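Local coordinates for protein pullulanase (PDB 2YOC) that hydrolyses the alpha-1,6-glucosidic links of pullulan and related alpha-glucans as an endo-acting debranching enzyme, at residues S62-L67 with I114-T119; K121-D126 with G144-Y149. One frame throughout, in Å; residues are numbered along the deposited sequence.

Interaction 1: residues S62-L67 with I114-T119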
ATOM      1  N   SER B  62      52.006  -9.826 -16.260  1.00123.92           N
ATOM      2  CA  SER B  62      50.558  -9.924 -16.064  1.00121.89           C
ATOM      3  C   SER B  62      49.829 -10.669 -17.201  1.00123.56           C
ATOM      4  O   SER B  62      48.777 -11.257 -16.953  1.00123.11           O
ATOM      5  CB  SER B  62      49.963  -8.533 -15.851  1.00122.99           C
ATOM      6  OG  SER B  62      50.302  -7.634 -16.899  1.00127.81           O
ATOM      7  N   LYS B  63      50.413 -10.658 -18.426  1.00117.85           N
ATOM      8  CA  LYS B  63      49.898 -11.304 -19.635  1.00116.59           C
ATOM      9  C   LYS B  63      50.094 -12.816 -19.591  1.00120.47           C
ATOM     10  O   LYS B  63      51.195 -13.290 -19.287  1.00121.43           O
ATOM     11  CB  LYS B  63      50.542 -10.693 -20.897  1.00117.97           C
ATOM     12  CG  LYS B  63      49.745  -9.561 -21.549  1.00113.22           C
ATOM     13  CD  LYS B  63      49.660  -8.299 -20.698  1.00112.71           C
ATOM     14  CE  LYS B  63      48.931  -7.196 -21.400  1.00114.56           C
ATOM     15  NZ  LYS B  63      49.046  -5.923 -20.653  1.00122.83           N
ATOM     16  N   ASN B  64      49.009 -13.567 -19.866  1.00115.57           N
ATOM     17  CA  ASN B  64      48.981 -15.035 -19.848  1.00116.33           C
ATOM     18  C   ASN B  64      47.871 -15.626 -20.716  1.00120.63           C
ATOM     19  O   ASN B  64      46.821 -15.009 -20.889  1.00119.38           O
ATOM     20  CB  ASN B  64      48.849 -15.561 -18.408  1.00116.07           C
ATOM     21  CG  ASN B  64      47.621 -15.072 -17.672  1.00136.12           C
ATOM     22  OD1 ASN B  64      47.415 -13.869 -17.476  1.00130.84           O
ATOM     23  ND2 ASN B  64      46.802 -16.000 -17.204  1.00123.71           N
ATOM     24  N   LEU B  65      48.083 -16.838 -21.224  1.00118.48           N
ATOM     25  CA  LEU B  65      47.061 -17.492 -22.031  1.00118.27           C
ATOM     26  C   LEU B  65      46.427 -18.637 -21.280  1.00123.23           C
ATOM     27  O   LEU B  65      47.141 -19.542 -20.836  1.00123.08           O
ATOM     28  CB  LEU B  65      47.623 -18.062 -23.345  1.00119.18           C
ATOM     29  CG  LEU B  65      48.593 -17.251 -24.166  1.00123.98           C
ATOM     30  CD1 LEU B  65      48.992 -18.030 -25.372  1.00124.97           C
ATOM     31  CD2 LEU B  65      48.002 -15.906 -24.581  1.00126.61           C
ATOM     32  N   TYR B  66      45.085 -18.641 -21.181  1.00120.39           N
ATOM     33  CA  TYR B  66      44.405 -19.799 -20.607  1.00120.67           C
ATOM     34  C   TYR B  66      44.213 -20.756 -21.786  1.00126.84           C
ATOM     35  O   TYR B  66      43.396 -20.497 -22.678  1.00126.96           O
ATOM     36  CB  TYR B  66      43.074 -19.464 -19.892  1.00119.79           C
ATOM     37  CG  TYR B  66      42.383 -20.696 -19.332  1.00120.55           C
ATOM     38  CD1 TYR B  66      42.839 -21.309 -18.165  1.00122.81           C
ATOM     39  CD2 TYR B  66      41.292 -21.264 -19.982  1.00120.66           C
ATOM     40  CE1 TYR B  66      42.226 -22.459 -17.664  1.00123.50           C
ATOM     41  CE2 TYR B  66      40.666 -22.408 -19.484  1.00121.63           C
ATOM     42  CZ  TYR B  66      41.132 -22.999 -18.322  1.00128.13           C
ATOM     43  OH  TYR B  66      40.505 -24.119 -17.827  1.00127.97           O
ATOM     44  N   LEU B  67      45.052 -21.801 -21.829  1.00124.22           N
ATOM     45  CA  LEU B  67      45.060 -22.817 -22.879  1.00124.94           C
ATOM     46  C   LEU B  67      44.426 -24.111 -22.351  1.00129.72           C
ATOM     47  O   LEU B  67      44.617 -24.454 -21.177  1.00129.07           O
ATOM     48  CB  LEU B  67      46.487 -23.006 -23.404  1.00126.19           C
ATOM     49  CG  LEU B  67      47.086 -21.778 -24.114  1.00130.25           C
ATOM     50  CD1 LEU B  67      48.557 -21.641 -23.816  1.00131.73           C
ATOM     51  CD2 LEU B  67      46.851 -21.825 -25.605  1.00131.82           C
ATOM     52  N   ILE B 114      42.668 -18.284 -24.859  1.00115.62           N
ATOM     53  CA  ILE B 114      41.996 -17.181 -24.187  1.00113.69           C
ATOM     54  C   ILE B 114      43.133 -16.286 -23.759  1.00115.96           C
ATOM     55  O   ILE B 114      43.941 -16.658 -22.904  1.00116.51           O
ATOM     56  CB  ILE B 114      41.043 -17.570 -23.022  1.00116.31           C
ATOM     57  CG1 ILE B 114      39.836 -18.387 -23.542  1.00117.54           C
ATOM     58  CG2 ILE B 114      40.562 -16.307 -22.291  1.00114.52           C
ATOM     59  CD1 ILE B 114      39.160 -19.268 -22.521  1.00125.73           C
ATOM     60  N   VAL B 115      43.242 -15.148 -24.425  1.00110.09           N
ATOM     61  CA  VAL B 115      44.282 -14.165 -24.165  1.00108.93           C
ATOM     62  C   VAL B 115      43.867 -13.316 -22.946  1.00108.08           C
ATOM     63  O   VAL B 115      42.760 -12.779 -22.922  1.00106.23           O
ATOM     64  CB  VAL B 115      44.560 -13.353 -25.455  1.00113.00           C
ATOM     65  CG1 VAL B 115      45.481 -12.167 -25.188  1.00112.51           C
ATOM     66  CG2 VAL B 115      45.133 -14.252 -26.552  1.00114.04           C
ATOM     67  N   ARG B 116      44.729 -13.270 -21.910  1.00102.71           N
ATOM     68  CA  ARG B 116      44.432 -12.570 -20.653  1.00100.69           C
ATOM     69  C   ARG B 116      45.560 -11.683 -20.100  1.00104.92           C
ATOM     70  O   ARG B 116      46.722 -11.838 -20.460  1.00105.61           O
ATOM     71  CB  ARG B 116      44.053 -13.588 -19.556  1.00 97.38           C
ATOM     72  CG  ARG B 116      42.864 -14.490 -19.834  1.00 96.52           C
ATOM     73  CD  ARG B 116      42.531 -15.298 -18.594  1.00102.44           C
ATOM     74  NE  ARG B 116      43.459 -16.412 -18.367  1.00104.25           N
ATOM     75  CZ  ARG B 116      43.692 -16.971 -17.183  1.00112.00           C
ATOM     76  NH1 ARG B 116      43.090 -16.511 -16.093  1.00 93.12           N
ATOM     77  NH2 ARG B 116      44.543 -17.981 -17.076  1.00 98.90           N
ATOM     78  N   ASP B 117      45.184 -10.765 -19.189  1.00101.33           N
ATOM     79  CA  ASP B 117      46.031  -9.860 -18.394  1.00100.49           C
ATOM     80  C   ASP B 117      45.518 -10.111 -16.962  1.00 99.88           C
ATOM     81  O   ASP B 117      44.594  -9.459 -16.475  1.00 96.19           O
ATOM     82  CB  ASP B 117      45.859  -8.382 -18.827  1.00102.18           C
ATOM     83  CG  ASP B 117      46.846  -7.379 -18.236  1.00114.19           C
ATOM     84  OD1 ASP B 117      47.305  -7.593 -17.089  1.00114.75           O
ATOM     85  OD2 ASP B 117      47.079  -6.330 -18.876  1.00120.43           O
ATOM     86  N   GLY B 118      46.078 -11.142 -16.358  1.00 97.12           N
ATOM     87  CA  GLY B 118      45.654 -11.632 -15.061  1.00 96.70           C
ATOM     88  C   GLY B 118      44.574 -12.666 -15.291  1.00 99.90           C
ATOM     89  O   GLY B 118      44.692 -13.508 -16.188  1.00 99.35           O
ATOM     90  N   THR B 119      43.495 -12.590 -14.512  1.00 96.10           N
ATOM     91  CA  THR B 119      42.390 -13.532 -14.680  1.00 95.92           C
ATOM     92  C   THR B 119      41.218 -12.836 -15.384  1.00 98.64           C
ATOM     93  O   THR B 119      40.052 -13.071 -15.058  1.00 97.79           O
ATOM     94  CB  THR B 119      42.121 -14.370 -13.403  1.00105.99           C
ATOM     95  OG1 THR B 119      41.706 -13.520 -12.343  1.00105.54           O
ATOM     96  CG2 THR B 119      43.349 -15.175 -12.933  1.00106.81           C
TER

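Interaction 2: residues K121-D126 with G144-Y149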
ATOM      1  N   LYS B 121      39.876 -11.688 -19.455  1.00 93.66           N
ATOM      2  CA  LYS B 121      39.948 -11.883 -20.905  1.00 93.30           C
ATOM      3  C   LYS B 121      40.321 -10.588 -21.618  1.00 97.48           C
ATOM      4  O   LYS B 121      39.679  -9.560 -21.393  1.00 95.23           O
ATOM      5  CB  LYS B 121      38.592 -12.343 -21.451  1.00 95.10           C
ATOM      6  CG  LYS B 121      38.163 -13.754 -21.108  1.00111.20           C
ATOM      7  CD  LYS B 121      36.757 -14.017 -21.664  1.00124.45           C
ATOM      8  CE  LYS B 121      36.695 -15.086 -22.729  1.00143.27           C
ATOM      9  NZ  LYS B 121      37.392 -14.695 -23.990  1.00156.31           N
ATOM     10  N   LEU B 122      41.345 -10.634 -22.478  1.00 96.60           N
ATOM     11  CA  LEU B 122      41.755  -9.480 -23.292  1.00 96.96           C
ATOM     12  C   LEU B 122      40.952  -9.464 -24.598  1.00104.95           C
ATOM     13  O   LEU B 122      40.550  -8.397 -25.058  1.00104.10           O
ATOM     14  CB  LEU B 122      43.259  -9.483 -23.579  1.00 97.43           C
ATOM     15  CG  LEU B 122      44.163  -9.010 -22.444  1.00100.80           C
ATOM     16  CD1 LEU B 122      45.596  -9.354 -22.735  1.00101.84           C
ATOM     17  CD2 LEU B 122      44.056  -7.515 -22.233  1.00100.02           C
ATOM     18  N   ILE B 123      40.697 -10.653 -25.175  1.00105.08           N
ATOM     19  CA  ILE B 123      39.855 -10.825 -26.359  1.00105.82           C
ATOM     20  C   ILE B 123      38.530 -11.430 -25.882  1.00112.58           C
ATOM     21  O   ILE B 123      38.529 -12.507 -25.272  1.00112.98           O
ATOM     22  CB  ILE B 123      40.562 -11.617 -27.496  1.00109.72           C
ATOM     23  CG1 ILE B 123      41.553 -10.710 -28.223  1.00109.92           C
ATOM     24  CG2 ILE B 123      39.568 -12.198 -28.502  1.00109.93           C
ATOM     25  CD1 ILE B 123      42.923 -11.174 -28.148  1.00113.08           C
ATOM     26  N   ASP B 124      37.422 -10.684 -26.115  1.00110.67           N
ATOM     27  CA  ASP B 124      36.028 -10.994 -25.743  1.00110.88           C
ATOM     28  C   ASP B 124      35.607 -12.446 -26.051  1.00116.88           C
ATOM     29  O   ASP B 124      35.148 -13.159 -25.149  1.00116.31           O
ATOM     30  CB  ASP B 124      35.039  -9.966 -26.359  1.00111.92           C
ATOM     31  CG  ASP B 124      35.289  -9.571 -27.811  1.00122.02           C
ATOM     32  OD1 ASP B 124      36.107  -8.648 -28.045  1.00122.37           O
ATOM     33  OD2 ASP B 124      34.636 -10.158 -28.711  1.00127.09           O
ATOM     34  N   SER B 125      35.803 -12.874 -27.312  1.00114.96           N
ATOM     35  CA  SER B 125      35.494 -14.212 -27.809  1.00116.06           C
ATOM     36  C   SER B 125      36.626 -15.210 -27.516  1.00122.26           C
ATOM     37  O   SER B 125      37.808 -14.832 -27.454  1.00122.21           O
ATOM     38  CB  SER B 125      35.209 -14.169 -29.312  1.00119.73           C
ATOM     39  OG  SER B 125      36.325 -13.753 -30.089  1.00127.69           O
ATOM     40  N   ASP B 126      36.251 -16.497 -27.337  1.00119.41           N
ATOM     41  CA  ASP B 126      37.200 -17.589 -27.146  1.00120.10           C
ATOM     42  C   ASP B 126      37.788 -17.871 -28.534  1.00126.88           C
ATOM     43  O   ASP B 126      37.046 -18.200 -29.469  1.00127.05           O
ATOM     44  CB  ASP B 126      36.501 -18.848 -26.595  1.00121.21           C
ATOM     45  CG  ASP B 126      35.733 -18.688 -25.299  1.00124.75           C
ATOM     46  OD1 ASP B 126      35.839 -17.613 -24.671  1.00123.95           O
ATOM     47  OD2 ASP B 126      35.027 -19.642 -24.911  1.00129.20           O
ATOM     48  N   GLY B 144      40.719  -7.112 -27.568  1.00123.85           N
ATOM     49  CA  GLY B 144      39.307  -6.840 -27.844  1.00123.03           C
ATOM     50  C   GLY B 144      38.902  -6.922 -29.309  1.00126.80           C
ATOM     51  O   GLY B 144      37.791  -6.519 -29.664  1.00125.09           O
ATOM     52  N   ASN B 145      39.795  -7.470 -30.161  1.00124.75           N
ATOM     53  CA  ASN B 145      39.649  -7.567 -31.614  1.00125.38           C
ATOM     54  C   ASN B 145      38.911  -8.801 -32.118  1.00130.79           C
ATOM     55  O   ASN B 145      38.330  -8.723 -33.203  1.00131.56           O
ATOM     56  CB  ASN B 145      41.015  -7.437 -32.297  1.00127.48           C
ATOM     57  CG  ASN B 145      40.981  -7.026 -33.748  1.00152.72           C
ATOM     58  OD1 ASN B 145      41.043  -7.863 -34.644  1.00149.84           O
ATOM     59  ND2 ASN B 145      40.944  -5.726 -34.012  1.00142.80           N
ATOM     60  N   SER B 146      38.948  -9.941 -31.366  1.00126.77           N
ATOM     61  CA  SER B 146      38.311 -11.237 -31.716  1.00126.06           C
ATOM     62  C   SER B 146      38.893 -11.912 -32.962  1.00129.08           C
ATOM     63  O   SER B 146      38.762 -13.132 -33.110  1.00129.01           O
ATOM     64  CB  SER B 146      36.793 -11.108 -31.857  1.00128.26           C
ATOM     65  OG  SER B 146      36.141 -10.972 -30.606  1.00136.28           O
ATOM     66  N   ALA B 147      39.509 -11.119 -33.861  1.00124.88           N
ATOM     67  CA  ALA B 147      40.079 -11.575 -35.123  1.00125.61           C
ATOM     68  C   ALA B 147      41.502 -12.076 -34.978  1.00130.32           C
ATOM     69  O   ALA B 147      42.254 -11.621 -34.111  1.00130.33           O
ATOM     70  CB  ALA B 147      40.014 -10.468 -36.162  1.00126.17           C
ATOM     71  N   VAL B 148      41.855 -13.014 -35.850  1.00127.21           N
ATOM     72  CA  VAL B 148      43.160 -13.651 -35.916  1.00128.06           C
ATOM     73  C   VAL B 148      43.814 -13.206 -37.240  1.00135.02           C
ATOM     74  O   VAL B 148      43.170 -13.257 -38.296  1.00135.01           O
ATOM     75  CB  VAL B 148      42.996 -15.194 -35.818  1.00131.51           C
ATOM     76  CG1 VAL B 148      44.322 -15.903 -35.998  1.00132.74           C
ATOM     77  CG2 VAL B 148      42.356 -15.608 -34.498  1.00129.94           C
ATOM     78  N   TYR B 149      45.082 -12.757 -37.178  1.00133.25           N
ATOM     79  CA  TYR B 149      45.844 -12.293 -38.347  1.00134.59           C
ATOM     80  C   TYR B 149      47.000 -13.236 -38.632  1.00140.44           C
ATOM     81  O   TYR B 149      47.543 -13.830 -37.701  1.00140.48           O
ATOM     82  CB  TYR B 149      46.361 -10.853 -38.130  1.00135.23           C
ATOM     83  CG  TYR B 149      45.264  -9.857 -37.821  1.00135.48           C
ATOM     84  CD1 TYR B 149      44.772  -9.708 -36.527  1.00135.29           C
ATOM     85  CD2 TYR B 149      44.711  -9.069 -38.821  1.00137.00           C
ATOM     86  CE1 TYR B 149      43.747  -8.809 -36.239  1.00134.79           C
ATOM     87  CE2 TYR B 149      43.693  -8.160 -38.545  1.00135.89           C
ATOM     88  CZ  TYR B 149      43.210  -8.038 -37.254  1.00140.52           C
ATOM     89  OH  TYR B 149      42.182  -7.171 -36.979  1.00137.89           O
TER

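Interaction 1: residues S62-L67 with I114-T119
D117 has CG anti to its backbone N (chi1 -170°), which sets CG on the side of K63. The K63 chain bends at chi2 (67°), and the extended remainder brings the amine to the carboxylate. The two side chains cross at a slant. A salt bridge results, K63 NZ to D117 OD2 at 2.7 Å, with the amine above the carboxylate plane.

The backbones pair as antiparallel strands. N64 and R116 form one hydrogen-bonded pair: N64 N gives a nearly straight bond to R116 O (2.9 Å, 168°), and R116 N returns one to N64 O. Past the strand end, G118 N reaches S62 O at 2.8 Å.

On one face, L65 CD2 meets V115 CG2 at 3.9 Å. On the other, I114 CD1 lies at the edge of the Y66 ring. The R116 guanidinium runs beside Y66, its plane almost perpendicular to the ring. The W83 ring makes a cation-pi contact with R116, and W83 O accepts a hydrogen bond from R116 NH1.

The pairing belongs to the bacterial pullulanase-associated domain. Strand 110-117 is the middle of a three-stranded antiparallel sheet, between 63-68 and 127-130. W100 and I102 of strand 99-103 pack on L65.

Interaction 2: residues K121-D126 with G144-Y149
S146 reaches S125 through their hydroxyls: S125 OG and S146 OG are hydrogen-bonded at 2.8 Å, and either could be the donor. S146 OG stands anti to its own carbonyl carbon (chi1 -74°), which turns it to meet S125 OG. D124 OD2 also lies close to S146 OG, at 2.6 Å. The S146 hydroxyl therefore has both a serine and a carboxylate oxygen beside it. The other carboxylate oxygen, D124 OD1, sits 3.2 Å from G144 O. Both are acceptors, so this approach is not a bond.

One backbone bond crosses the contact. G144 N donates to L122 O at 2.8 Å, but the bond is weak, with an angle of only 125° at the hydrogen. G144 has positive phi, as does S146. Next to the polar groups, I123 supplies the apolar part. Its CG2 packs on S146 CA at 3.6 Å, and its CG1 lies near G144 N. I123 also touches V115 of strand 110-117 and V141 of strand 138-141, which ties the contact to both strands.

Each segment has internal bonds as well. K121 NZ donates to I123 O at 2.8 Å, in the carbonyl plane, and to D124 O from well above that carbonyl's plane. The same amine forms a long salt bridge with D126 OD1, and may offset part of the charge of D126. D126 OD2 takes a hydrogen bond from T119 OG1 of the second subunit. In the other segment, Y149 OH donates to N145 OD1 at 2.7 Å.

The two loops are thus joined at the surface mainly by small polar groups, with little apolar cover. Across the contact they rely on one hydroxyl-to-hydroxyl bond and one weak backbone bond.

How the interactions relate
Interactions 1 and 2 come in series along the chain, and their centres lie 12 Å apart. All four segments belong to the bacterial pullulanase-associated domain. Strand 110-117 links them: it pairs with strand 63-68 in interaction 1, then leads through a turn into the 121-126 loop of interaction 2. The two also touch directly. V115 O and L122 N are 2.6 Å apart, probably hydrogen-bonded, and I114 CG2 packs on K121 CG. Interaction 1 is a buried strand pairing, whereas interaction 2 joins two surface loops. Both reach the second subunit, so this domain contributes to the contact between copies in the assembly.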